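Local coordinates for protein toxin PAU_02230 (Photorhabdus asymbiotica subsp. asymbiotica ATCC 43949, PDB 6HV6) that belongs to the Photorhabdus PaTox toxins, large bacterial virulence proteins, and is modelled here as a helical region joined to a region with an antiparallel sheet and helices, at residues Q80-T85 against K133-I138; A199-V204 against E242-G247. The protein carries 1 engineered substitution. All coordinates share one frame; numbering follows the deposited sequence.

Contact 1: Q80-T85 against K133-I138; sequences QENFDT and KIERYI
Two helices of the peripheral helical region pack against each other here: N82 and T85 of helix 80-93 lie on I134 and I138 of helix 130-138. The segment axes approach to 9.4 Å and run at 43° to each other. No hydrogen bond crosses between them. I134 presses its CG2 branch against the backbone of helix 80-93, with CG2 3.5 Å from N82 O. Farther along the same helix, I138 also packs on N82, its CD1 lying 3.7 Å from N82 OD1. Its CG1 is held between the backbone N and the carbonyl carbon (chi1 66°), which sends CD1 to the N82 side chain; the two side chains cross at about a right angle. Isoleucine suits both places because its two branches can meet different partners. N82 ND2 sits 3.8 Å from E135 CG, so the amide meets the aliphatic part of the glutamate, and the amide and carboxylate planes stand 88° apart. Asparagine is short enough to fit between the helices while its flat amide lies against these carbons. T85 meets I138 through methyls, CG2 to CG2 at 3.8 Å, while its hydroxyl turns back into its own helix: T85 OG1 donates to E81 O at 3.1 Å, entering from the opposite face to T85 N. Threonine suits this place because it offers a methyl to the neighbour and spends its polar atom at home. Deeper in, F83 CD1 approaches I134 CD1 at 4.3 Å, with the methyl at the ring edge; F83 also touches I161, and I134 touches M154, both on helix 144-176. Y137 extends the packing to M86, M89 and A90. With methyls filling the interface and the N82 amide meeting carbon atoms of I138 and E135, this association rests on shape and dispersion, without directional bonds between the segments.

Contact 2: A199-V204 against E242-G247; sequences ALPESV and ELHANG. Engineered in segment 199-204: A199 (natural residue Cys). With EPE (4-(2-hydroxyethyl)-1-piperazine ethanesulfonic acid), chain H.
The sulfonate of the bound EPE, probably from the crystallisation liquor, is gripped through O1S by L200 N at 2.8 Å, with an N-H...O angle of 158°. Across the contact H244 NE2 adds a weak bond to O2S, 3.4 Å long, and T290 OG1 is also hydrogen-bonded to the EPE molecule. The H244 ring is also fixed from its other nitrogen, ND1, which is hydrogen-bonded to E198. One ring face receives P201: its CD lies 3.8 Å from the ring centroid, 24° off the normal, a CH-pi contact that a rigid proline ring makes readily. L200 CD2 reaches H244 CD2 at 3.8 Å. One residue earlier, L243 has CG anti to its backbone N (chi1 -179°), which brings CG to 3.8 Å from P201 CB, and V204 CG1 prolongs this apolar seam. Proline is well tolerated in the first turn of a helix, where its missing N-H costs no helical bond. A199, an engineered residue (Cys in nature), gives its carbonyl O to both S203 N and S203 OG, from opposite faces. An anion held by a backbone N-H at the start of helix 199-211 is characteristic of helix N-terminal anion sites, where the helix dipole would favour negative charge.

From the N-terminal end of the modelled chain, contact 1 comes first: the chain leaves helix 80-93, runs through helix 101-115 and returns in helix 130-138, so 80-85 and 133-138 close a largely helical loop in the peripheral region. The long helix 144-176 then leads to the alpha+beta part, where strand 182-185 enters the six-stranded antiparallel sheet. Contact 2 follows in series, neither nested in nor crossing the first. It closes another helix-rich excursion, from helix 199-211 through 215-224 to 235-244, beside strand 289-296. The contact centres are about 38 Å apart, on opposite sides of the chain's centre, and do not touch.

Contact 1: Q80-T85 against K133-I138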
loop_
_atom_site.group_PDB
_atom_site.type_symbol
_atom_site.label_atom_id
_atom_site.label_comp_id
_atom_site.label_asym_id
_atom_site.label_seq_id
_atom_site.Cartn_x
_atom_site.Cartn_y
_atom_site.Cartn_z
ATOM N N GLN A 80 17.445 3.393 -16.165
ATOM C CA GLN A 80 16.122 2.780 -16.080
ATOM C C GLN A 80 16.056 1.480 -16.871
ATOM O O GLN A 80 15.491 0.486 -16.399
ATOM C CB GLN A 80 15.048 3.758 -16.567
ATOM C CG GLN A 80 13.614 3.256 -16.361
ATOM C CD GLN A 80 13.257 3.076 -14.891
ATOM O OE1 GLN A 80 13.310 4.025 -14.105
ATOM N NE2 GLN A 80 12.901 1.850 -14.511
ATOM N N GLU A 81 16.638 1.466 -18.071
ATOM C CA GLU A 81 16.570 0.285 -18.926
ATOM C C GLU A 81 17.288 -0.903 -18.295
ATOM O O GLU A 81 16.761 -2.026 -18.282
ATOM C CB GLU A 81 17.164 0.604 -20.298
ATOM C CG GLU A 81 17.067 -0.537 -21.283
ATOM C CD GLU A 81 17.667 -0.200 -22.633
ATOM O OE1 GLU A 81 17.834 1.005 -22.926
ATOM O OE2 GLU A 81 17.973 -1.139 -23.398
ATOM N N ASN A 82 18.487 -0.679 -17.757
ATOM C CA ASN A 82 19.179 -1.769 -17.074
ATOM C C ASN A 82 18.428 -2.196 -15.816
ATOM O O ASN A 82 18.348 -3.389 -15.512
ATOM C CB ASN A 82 20.613 -1.367 -16.733
ATOM C CG ASN A 82 21.484 -1.253 -17.962
ATOM O OD1 ASN A 82 21.081 -1.661 -19.048
ATOM N ND2 ASN A 82 22.684 -0.705 -17.800
ATOM N N PHE A 83 17.872 -1.238 -15.075
ATOM C CA PHE A 83 17.067 -1.586 -13.908
ATOM C C PHE A 83 15.908 -2.494 -14.301
ATOM O O PHE A 83 15.670 -3.524 -13.664
ATOM C CB PHE A 83 16.559 -0.315 -13.228
ATOM C CG PHE A 83 15.724 -0.572 -11.998
ATOM C CD1 PHE A 83 16.323 -0.727 -10.761
ATOM C CD2 PHE A 83 14.340 -0.642 -12.082
ATOM C CE1 PHE A 83 15.560 -0.964 -9.632
ATOM C CE2 PHE A 83 13.572 -0.876 -10.951
ATOM C CZ PHE A 83 14.182 -1.037 -9.727
ATOM N N ASP A 84 15.180 -2.131 -15.362
ATOM C CA ASP A 84 14.054 -2.946 -15.813
ATOM C C ASP A 84 14.507 -4.346 -16.227
ATOM O O ASP A 84 13.848 -5.339 -15.902
ATOM C CB ASP A 84 13.329 -2.248 -16.968
ATOM C CG ASP A 84 12.727 -0.895 -16.567
ATOM O OD1 ASP A 84 12.471 -0.667 -15.362
ATOM O OD2 ASP A 84 12.502 -0.055 -17.464
ATOM N N THR A 85 15.635 -4.446 -16.935
ATOM C CA THR A 85 16.181 -5.754 -17.293
ATOM C C THR A 85 16.480 -6.590 -16.051
ATOM O O THR A 85 16.157 -7.783 -15.994
ATOM C CB THR A 85 17.446 -5.573 -18.138
ATOM O OG1 THR A 85 17.106 -4.925 -19.366
ATOM C CG2 THR A 85 18.071 -6.912 -18.457
ATOM N N LYS A 133 26.803 -2.311 -10.428
ATOM C CA LYS A 133 26.234 -3.538 -9.867
ATOM C C LYS A 133 25.099 -4.081 -10.734
ATOM O O LYS A 133 24.993 -5.292 -10.949
ATOM C CB LYS A 133 25.728 -3.283 -8.443
ATOM C CG LYS A 133 26.825 -3.014 -7.395
ATOM C CD LYS A 133 26.213 -3.111 -5.984
ATOM C CE LYS A 133 27.275 -3.045 -4.878
ATOM N NZ LYS A 133 27.749 -1.641 -4.645
ATOM N N ILE A 134 24.230 -3.203 -11.222
ATOM C CA ILE A 134 23.146 -3.650 -12.090
ATOM C C ILE A 134 23.709 -4.205 -13.396
ATOM O O ILE A 134 23.284 -5.263 -13.863
ATOM C CB ILE A 134 22.158 -2.493 -12.343
ATOM C CG1 ILE A 134 21.446 -2.075 -11.049
ATOM C CG2 ILE A 134 21.131 -2.895 -13.375
ATOM C CD1 ILE A 134 20.624 -0.804 -11.238
ATOM N N GLU A 135 24.685 -3.510 -13.999
ATOM C CA GLU A 135 25.314 -4.026 -15.215
ATOM C C GLU A 135 25.894 -5.418 -14.996
ATOM O O GLU A 135 25.767 -6.291 -15.860
ATOM C CB GLU A 135 26.430 -3.093 -15.690
ATOM C CG GLU A 135 25.979 -1.842 -16.357
ATOM C CD GLU A 135 27.162 -1.016 -16.846
ATOM O OE1 GLU A 135 28.295 -1.551 -16.864
ATOM O OE2 GLU A 135 26.954 0.165 -17.199
ATOM N N ARG A 136 26.572 -5.634 -13.868
ATOM C CA ARG A 136 27.133 -6.954 -13.591
ATOM C C ARG A 136 26.025 -7.981 -13.370
ATOM O O ARG A 136 26.120 -9.121 -13.839
ATOM C CB ARG A 136 28.058 -6.889 -12.372
ATOM C CG ARG A 136 29.208 -5.890 -12.537
ATOM C CD ARG A 136 30.139 -6.309 -13.680
ATOM N NE ARG A 136 30.880 -7.499 -13.280
ATOM C CZ ARG A 136 30.907 -8.639 -13.963
ATOM N NH1 ARG A 136 30.257 -8.740 -15.109
ATOM N NH2 ARG A 136 31.600 -9.672 -13.500
ATOM N N TYR A 137 24.953 -7.583 -12.695
ATOM C CA TYR A 137 23.847 -8.509 -12.467
ATOM C C TYR A 137 23.284 -9.004 -13.791
ATOM O O TYR A 137 23.054 -10.205 -13.977
ATOM C CB TYR A 137 22.757 -7.819 -11.653
ATOM C CG TYR A 137 21.557 -8.686 -11.318
ATOM C CD1 TYR A 137 20.580 -8.982 -12.274
ATOM C CD2 TYR A 137 21.380 -9.170 -10.029
ATOM C CE1 TYR A 137 19.465 -9.760 -11.941
ATOM C CE2 TYR A 137 20.289 -9.944 -9.697
ATOM C CZ TYR A 137 19.337 -10.240 -10.646
ATOM O OH TYR A 137 18.251 -11.019 -10.272
ATOM N N ILE A 138 23.045 -8.082 -14.728
ATOM C CA ILE A 138 22.406 -8.477 -15.975
ATOM C C ILE A 138 23.385 -9.094 -16.956
ATOM O O ILE A 138 22.950 -9.643 -17.971
ATOM C CB ILE A 138 21.669 -7.287 -16.619
ATOM C CG1 ILE A 138 22.628 -6.196 -17.064
ATOM C CG2 ILE A 138 20.668 -6.694 -15.635
ATOM C CD1 ILE A 138 21.908 -5.003 -17.659
#

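Contact 2: A199-V204 against E242-G247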
loop_
_atom_site.group_PDB
_atom_site.type_symbol
_atom_site.label_atom_id
_atom_site.label_comp_id
_atom_site.label_asym_id
_atom_site.label_seq_id
_atom_site.Cartn_x
_atom_site.Cartn_y
_atom_site.Cartn_z
ATOM N N ALA A 199 -5.440 -3.551 3.360
ATOM C CA ALA A 199 -6.426 -2.552 2.964
ATOM C C ALA A 199 -7.767 -2.757 3.665
ATOM O O ALA A 199 -8.456 -1.779 3.966
ATOM C CB ALA A 199 -6.600 -2.579 1.439
ATOM N N LEU A 200 -8.170 -4.007 3.925
ATOM C CA LEU A 200 -9.439 -4.238 4.611
ATOM C C LEU A 200 -9.442 -3.648 6.022
ATOM O O LEU A 200 -10.316 -2.821 6.323
ATOM C CB LEU A 200 -9.785 -5.734 4.602
ATOM C CG LEU A 200 -10.971 -6.172 5.480
ATOM C CD1 LEU A 200 -12.274 -5.491 5.062
ATOM C CD2 LEU A 200 -11.146 -7.697 5.461
ATOM N N PRO A 201 -8.509 -4.011 6.910
ATOM C CA PRO A 201 -8.547 -3.400 8.249
ATOM C C PRO A 201 -8.231 -1.918 8.225
ATOM O O PRO A 201 -8.753 -1.183 9.070
ATOM C CB PRO A 201 -7.492 -4.192 9.037
ATOM C CG PRO A 201 -6.546 -4.710 7.968
ATOM C CD PRO A 201 -7.446 -5.023 6.800
ATOM N N GLU A 202 -7.374 -1.459 7.306
ATOM C CA GLU A 202 -7.126 -0.027 7.195
ATOM C C GLU A 202 -8.420 0.717 6.897
ATOM O O GLU A 202 -8.724 1.733 7.528
ATOM C CB GLU A 202 -6.063 0.239 6.116
ATOM C CG GLU A 202 -4.661 -0.143 6.599
ATOM C CD GLU A 202 -3.665 -0.384 5.473
ATOM O OE1 GLU A 202 -4.054 -0.426 4.289
ATOM O OE2 GLU A 202 -2.470 -0.527 5.788
ATOM N N SER A 203 -9.204 0.208 5.946
ATOM C CA SER A 203 -10.462 0.858 5.576
ATOM C C SER A 203 -11.448 0.868 6.741
ATOM O O SER A 203 -12.068 1.897 7.029
ATOM C CB SER A 203 -11.078 0.143 4.376
ATOM O OG SER A 203 -10.276 0.289 3.215
ATOM N N VAL A 204 -11.608 -0.271 7.418
ATOM C CA VAL A 204 -12.525 -0.357 8.557
ATOM C C VAL A 204 -12.085 0.573 9.677
ATOM O O VAL A 204 -12.907 1.286 10.267
ATOM C CB VAL A 204 -12.630 -1.813 9.051
ATOM C CG1 VAL A 204 -13.379 -1.876 10.380
ATOM C CG2 VAL A 204 -13.317 -2.676 8.009
ATOM N N GLU A 242 -4.763 -8.402 12.983
ATOM C CA GLU A 242 -5.782 -9.082 13.768
ATOM C C GLU A 242 -7.180 -8.668 13.333
ATOM O O GLU A 242 -8.078 -9.512 13.225
ATOM C CB GLU A 242 -5.573 -8.794 15.254
ATOM C CG GLU A 242 -6.585 -9.480 16.154
ATOM C CD GLU A 242 -6.444 -10.991 16.159
ATOM O OE1 GLU A 242 -5.399 -11.497 15.688
ATOM O OE2 GLU A 242 -7.383 -11.668 16.641
ATOM N N LEU A 243 -7.388 -7.370 13.099
ATOM C CA LEU A 243 -8.670 -6.909 12.575
ATOM C C LEU A 243 -8.965 -7.548 11.222
ATOM O O LEU A 243 -10.130 -7.826 10.895
ATOM C CB LEU A 243 -8.655 -5.380 12.475
ATOM C CG LEU A 243 -9.896 -4.647 11.962
ATOM C CD1 LEU A 243 -11.161 -5.035 12.752
ATOM C CD2 LEU A 243 -9.654 -3.159 12.042
ATOM N N HIS A 244 -7.914 -7.829 10.446
ATOM C CA HIS A 244 -8.078 -8.455 9.134
ATOM C C HIS A 244 -8.716 -9.839 9.237
ATOM O O HIS A 244 -9.487 -10.243 8.357
ATOM C CB HIS A 244 -6.715 -8.549 8.448
ATOM C CG HIS A 244 -6.789 -8.621 6.955
ATOM N ND1 HIS A 244 -5.799 -8.114 6.142
ATOM C CD2 HIS A 244 -7.720 -9.156 6.127
ATOM C CE1 HIS A 244 -6.124 -8.318 4.877
ATOM N NE2 HIS A 244 -7.286 -8.945 4.841
ATOM N N ALA A 245 -8.411 -10.584 10.293
ATOM C CA ALA A 245 -8.668 -12.019 10.289
ATOM C C ALA A 245 -9.972 -12.379 10.994
ATOM O O ALA A 245 -10.648 -11.537 11.588
ATOM C CB ALA A 245 -7.499 -12.768 10.937
ATOM N N ASN A 246 -10.326 -13.667 10.887
ATOM C CA ASN A 246 -11.399 -14.300 11.665
ATOM C C ASN A 246 -12.746 -13.606 11.494
ATOM O O ASN A 246 -13.605 -13.676 12.376
ATOM C CB ASN A 246 -11.035 -14.374 13.151
ATOM C CG ASN A 246 -9.825 -15.244 13.413
ATOM O OD1 ASN A 246 -9.565 -16.198 12.681
ATOM N ND2 ASN A 246 -9.077 -14.919 14.466
ATOM N N GLY A 247 -12.950 -12.928 10.371
ATOM C CA GLY A 247 -14.150 -12.129 10.228
ATOM C C GLY A 247 -14.312 -11.057 11.282
ATOM O O GLY A 247 -15.417 -10.529 11.440
HETATM N N1 EPE H . -5.310 -9.269 -0.588
HETATM C C9 EPE H . -5.731 -8.620 0.664
HETATM C C10 EPE H . -6.480 -7.350 0.279
HETATM S S EPE H . -7.749 -6.831 1.401
HETATM O O1S EPE H . -7.007 -6.228 2.572
HETATM O O2S EPE H . -8.483 -8.011 1.796
HETATM O O3S EPE H . -8.538 -5.840 0.710
#